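Local coordinates for aminopeptidase N family protein (Idiomarina loihiensis L2TR, PDB 4FGM) that is probably a zinc-dependent aminopeptidase of the M61 family, with a zinc ion and maleic acid bound in its pocket, at residues L456-P468 and A567-L581. Sequence-based numbering, arbitrary orientation.
Sequences LQNFGVMVQKQVP and AKSSYVLSVEQPDKL
Lys-465 lies over one face of the Tyr-571 ring in a two-stranded antiparallel sheet formed by strands 461-466 and 570-575. This is a CH-pi contact: Lys-465 CG sits 4.3 Å from the centroid of the Tyr-571 ring, offset toward the rim. The lysine runs alongside the tyrosine, and its bend at chi3 (-54°) brings NZ to a weak hydrogen bond with Tyr-571 OH. On the same face of the sheet, Val-463 CG1 lies 4.0 Å from Tyr-571 CD2. Val-463 CG2 packs against Leu-573 CD1, and Val-461 CG1 meets Leu-573 CG. With an alanine in place of Tyr-571, the lysine chain would probably lose the flat face under CG, NZ its weak partner OH, and Val-463 CG1 its contact with CD2.

Paired backbone bonds join Met-462 with Ser-574, Gln-464 with Val-572 and Gln-466 with Ser-570. A classic beta bulge sets two residues, Ser-569 and Ser-570, opposite the single Gln-466. The ribbon joins the two chain passages flanking the 489-562 region. Helix 326-342 packs against it through Leu-337, which touches Tyr-571.

At the other end, Gly-460 closes helix 453-457 as the C-prime residue of a Schellman motif. Its positive phi (80°) suits glycine, and its CA packs against Gln-577 CB. Gly-460 O takes two bonds: Glu-576 N at 2.8 Å, nearly along the C=O axis, and Gln-577 N at 3.1 Å, on a lone pair in the carbonyl plane.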
# COMPACT_ATOMS: atom_id res chain seq x y z
N LEU A 456 -1.71 20.28 -18.43
CA LEU A 456 -0.69 20.88 -17.57
C LEU A 456 -0.19 22.22 -18.10
O LEU A 456 0.24 23.09 -17.34
CB LEU A 456 0.49 19.91 -17.41
CG LEU A 456 0.19 18.68 -16.55
CD1 LEU A 456 1.14 17.54 -16.89
CD2 LEU A 456 0.30 19.08 -15.08
N GLN A 457 -0.25 22.37 -19.42
CA GLN A 457 0.18 23.60 -20.06
C GLN A 457 -0.77 24.71 -19.63
O GLN A 457 -0.36 25.85 -19.39
CB GLN A 457 0.16 23.43 -21.58
CG GLN A 457 1.33 24.08 -22.29
CD GLN A 457 1.50 23.59 -23.71
OE1 GLN A 457 0.63 23.82 -24.56
NE2 GLN A 457 2.60 22.90 -23.98
N ASN A 458 -2.05 24.37 -19.51
CA ASN A 458 -3.06 25.33 -19.10
C ASN A 458 -2.83 25.84 -17.69
O ASN A 458 -3.45 26.81 -17.27
CB ASN A 458 -4.46 24.72 -19.20
CG ASN A 458 -4.96 24.64 -20.62
OD1 ASN A 458 -4.87 25.62 -21.37
ND2 ASN A 458 -5.50 23.49 -21.01
N PHE A 459 -1.93 25.19 -16.96
CA PHE A 459 -1.63 25.62 -15.60
C PHE A 459 -0.19 26.09 -15.49
O PHE A 459 0.33 26.26 -14.39
CB PHE A 459 -1.90 24.51 -14.59
CG PHE A 459 -3.36 24.28 -14.32
CD1 PHE A 459 -4.15 23.61 -15.24
CD2 PHE A 459 -3.93 24.72 -13.13
CE1 PHE A 459 -5.51 23.39 -14.99
CE2 PHE A 459 -5.28 24.50 -12.87
CZ PHE A 459 -6.07 23.84 -13.80
N GLY A 460 0.45 26.29 -16.63
CA GLY A 460 1.82 26.77 -16.64
C GLY A 460 2.89 25.73 -16.37
O GLY A 460 4.01 26.08 -16.00
N VAL A 461 2.55 24.46 -16.55
CA VAL A 461 3.51 23.38 -16.33
C VAL A 461 4.03 22.82 -17.65
O VAL A 461 3.26 22.33 -18.48
CB VAL A 461 2.90 22.22 -15.52
CG1 VAL A 461 3.99 21.20 -15.20
CG2 VAL A 461 2.26 22.75 -14.25
N MSE A 462 5.34 22.86 -17.82
CA MSE A 462 5.98 22.36 -19.03
C MSE A 462 6.41 20.90 -18.87
O MSE A 462 6.89 20.49 -17.81
CB MSE A 462 7.20 23.23 -19.35
CG MSE A 462 8.17 22.65 -20.37
SE MSE A 462 9.65 23.86 -20.71
CE MSE A 462 10.58 23.74 -19.02
N VAL A 463 6.21 20.10 -19.92
CA VAL A 463 6.59 18.69 -19.90
C VAL A 463 7.62 18.36 -20.98
O VAL A 463 7.37 18.54 -22.17
CB VAL A 463 5.38 17.76 -20.14
CG1 VAL A 463 5.85 16.30 -20.11
CG2 VAL A 463 4.32 18.00 -19.09
N GLN A 464 8.79 17.87 -20.56
CA GLN A 464 9.81 17.49 -21.51
C GLN A 464 10.29 16.08 -21.21
O GLN A 464 10.58 15.75 -20.07
CB GLN A 464 10.97 18.49 -21.48
CG GLN A 464 11.60 18.74 -20.13
CD GLN A 464 12.23 20.13 -20.05
OE1 GLN A 464 12.78 20.63 -21.03
NE2 GLN A 464 12.15 20.74 -18.87
N LYS A 465 10.34 15.24 -22.25
CA LYS A 465 10.77 13.86 -22.10
C LYS A 465 12.25 13.73 -22.45
O LYS A 465 12.77 14.47 -23.27
CB LYS A 465 9.96 12.94 -23.00
CG LYS A 465 8.51 13.35 -23.18
CD LYS A 465 7.65 12.21 -23.69
CE LYS A 465 8.21 11.58 -24.96
NZ LYS A 465 7.36 10.43 -25.40
N GLN A 466 12.92 12.78 -21.81
CA GLN A 466 14.34 12.57 -22.07
C GLN A 466 14.75 11.17 -21.64
O GLN A 466 14.03 10.50 -20.89
CB GLN A 466 15.18 13.61 -21.33
CG GLN A 466 15.16 13.48 -19.82
CD GLN A 466 15.89 14.61 -19.12
OE1 GLN A 466 15.59 15.79 -19.34
NE2 GLN A 466 16.85 14.26 -18.26
N VAL A 467 15.90 10.73 -22.11
CA VAL A 467 16.43 9.42 -21.76
C VAL A 467 16.99 9.52 -20.34
O VAL A 467 17.70 10.47 -20.02
CB VAL A 467 17.55 9.00 -22.72
CG1 VAL A 467 18.07 7.62 -22.35
CG2 VAL A 467 17.04 9.02 -24.15
N PRO A 468 16.66 8.56 -19.47
CA PRO A 468 17.16 8.58 -18.09
C PRO A 468 18.67 8.36 -18.07
O PRO A 468 19.25 7.96 -19.08
CB PRO A 468 16.38 7.45 -17.43
CG PRO A 468 16.16 6.48 -18.57
CD PRO A 468 15.78 7.40 -19.70
N ALA A 567 14.29 4.95 -25.37
CA ALA A 567 13.03 5.63 -25.12
C ALA A 567 13.26 6.87 -24.26
O ALA A 567 14.04 6.84 -23.31
CB ALA A 567 12.05 4.68 -24.42
N LYS A 568 12.58 7.96 -24.61
CA LYS A 568 12.66 9.18 -23.83
C LYS A 568 11.55 8.96 -22.80
O LYS A 568 10.45 9.52 -22.90
CB LYS A 568 12.40 10.40 -24.72
CG LYS A 568 13.63 10.83 -25.53
CD LYS A 568 13.26 11.70 -26.73
CE LYS A 568 14.49 12.12 -27.53
NZ LYS A 568 15.26 13.22 -26.87
N SER A 569 11.87 8.12 -21.82
CA SER A 569 10.96 7.70 -20.76
C SER A 569 10.88 8.56 -19.50
O SER A 569 9.95 8.40 -18.71
CB SER A 569 11.30 6.25 -20.37
OG SER A 569 12.68 6.12 -20.03
N SER A 570 11.85 9.43 -19.28
CA SER A 570 11.79 10.30 -18.11
C SER A 570 10.95 11.54 -18.41
O SER A 570 11.32 12.35 -19.25
CB SER A 570 13.20 10.74 -17.69
OG SER A 570 13.83 9.76 -16.87
N TYR A 571 9.80 11.66 -17.75
CA TYR A 571 8.95 12.82 -17.94
C TYR A 571 9.30 13.83 -16.85
O TYR A 571 8.94 13.66 -15.69
CB TYR A 571 7.46 12.43 -17.85
CG TYR A 571 6.94 11.71 -19.07
CD1 TYR A 571 7.48 10.49 -19.48
CD2 TYR A 571 5.92 12.26 -19.85
CE1 TYR A 571 7.03 9.84 -20.63
CE2 TYR A 571 5.45 11.62 -21.00
CZ TYR A 571 6.02 10.41 -21.38
OH TYR A 571 5.59 9.78 -22.53
N VAL A 572 10.02 14.88 -17.22
CA VAL A 572 10.42 15.91 -16.27
C VAL A 572 9.42 17.07 -16.31
O VAL A 572 9.14 17.64 -17.37
CB VAL A 572 11.84 16.43 -16.59
CG1 VAL A 572 12.22 17.58 -15.66
CG2 VAL A 572 12.84 15.29 -16.45
N LEU A 573 8.86 17.39 -15.14
CA LEU A 573 7.87 18.46 -15.03
C LEU A 573 8.41 19.69 -14.31
O LEU A 573 9.08 19.59 -13.29
CB LEU A 573 6.63 17.96 -14.29
CG LEU A 573 5.51 17.38 -15.15
CD1 LEU A 573 6.06 16.39 -16.15
CD2 LEU A 573 4.47 16.72 -14.25
N SER A 574 8.09 20.86 -14.87
CA SER A 574 8.53 22.13 -14.30
C SER A 574 7.51 23.23 -14.56
O SER A 574 6.80 23.23 -15.57
CB SER A 574 9.88 22.53 -14.88
OG SER A 574 9.84 22.54 -16.30
N VAL A 575 7.42 24.17 -13.63
CA VAL A 575 6.51 25.29 -13.76
C VAL A 575 7.25 26.41 -14.48
O VAL A 575 8.27 26.89 -14.01
CB VAL A 575 6.01 25.77 -12.37
CG1 VAL A 575 7.13 25.67 -11.36
CG2 VAL A 575 5.51 27.20 -12.46
N GLU A 576 6.73 26.81 -15.64
CA GLU A 576 7.34 27.87 -16.43
C GLU A 576 6.47 29.13 -16.47
O GLU A 576 6.95 30.21 -16.80
CB GLU A 576 7.62 27.37 -17.85
CG GLU A 576 8.87 26.50 -17.99
CD GLU A 576 10.15 27.32 -18.08
OE1 GLU A 576 10.19 28.28 -18.88
OE2 GLU A 576 11.13 26.99 -17.37
N GLN A 577 5.19 28.98 -16.14
CA GLN A 577 4.23 30.08 -16.13
C GLN A 577 3.48 30.07 -14.80
O GLN A 577 2.31 29.68 -14.74
CB GLN A 577 3.25 29.94 -17.29
CG GLN A 577 3.51 30.90 -18.45
CD GLN A 577 3.28 32.35 -18.06
OE1 GLN A 577 2.19 32.71 -17.60
NE2 GLN A 577 4.29 33.19 -18.24
N PRO A 578 4.14 30.53 -13.72
CA PRO A 578 3.59 30.59 -12.36
C PRO A 578 2.18 31.13 -12.23
O PRO A 578 1.33 30.53 -11.55
CB PRO A 578 4.60 31.47 -11.63
CG PRO A 578 5.88 31.14 -12.32
CD PRO A 578 5.47 31.16 -13.77
N ASP A 579 1.92 32.26 -12.88
CA ASP A 579 0.61 32.89 -12.80
C ASP A 579 -0.53 32.06 -13.39
O ASP A 579 -1.70 32.44 -13.28
CB ASP A 579 0.67 34.27 -13.44
CG ASP A 579 1.74 35.15 -12.82
OD1 ASP A 579 2.23 34.80 -11.73
OD2 ASP A 579 2.08 36.20 -13.42
N LYS A 580 -0.21 30.94 -14.02
CA LYS A 580 -1.25 30.09 -14.59
C LYS A 580 -1.61 28.94 -13.65
O LYS A 580 -2.55 28.19 -13.91
CB LYS A 580 -0.80 29.54 -15.95
CG LYS A 580 -0.49 30.62 -16.99
CD LYS A 580 -0.25 30.05 -18.38
CE LYS A 580 -1.53 29.49 -18.97
NZ LYS A 580 -1.33 28.98 -20.36
N LEU A 581 -0.86 28.82 -12.55
CA LEU A 581 -1.09 27.77 -11.56
C LEU A 581 -2.49 27.86 -10.94
O LEU A 581 -3.12 26.85 -10.66
CB LEU A 581 -0.05 27.85 -10.43
CG LEU A 581 1.10 26.84 -10.37
CD1 LEU A 581 0.88 25.73 -11.39
CD2 LEU A 581 2.42 27.54 -10.61
O HOH W 1 -3.11 27.75 -22.12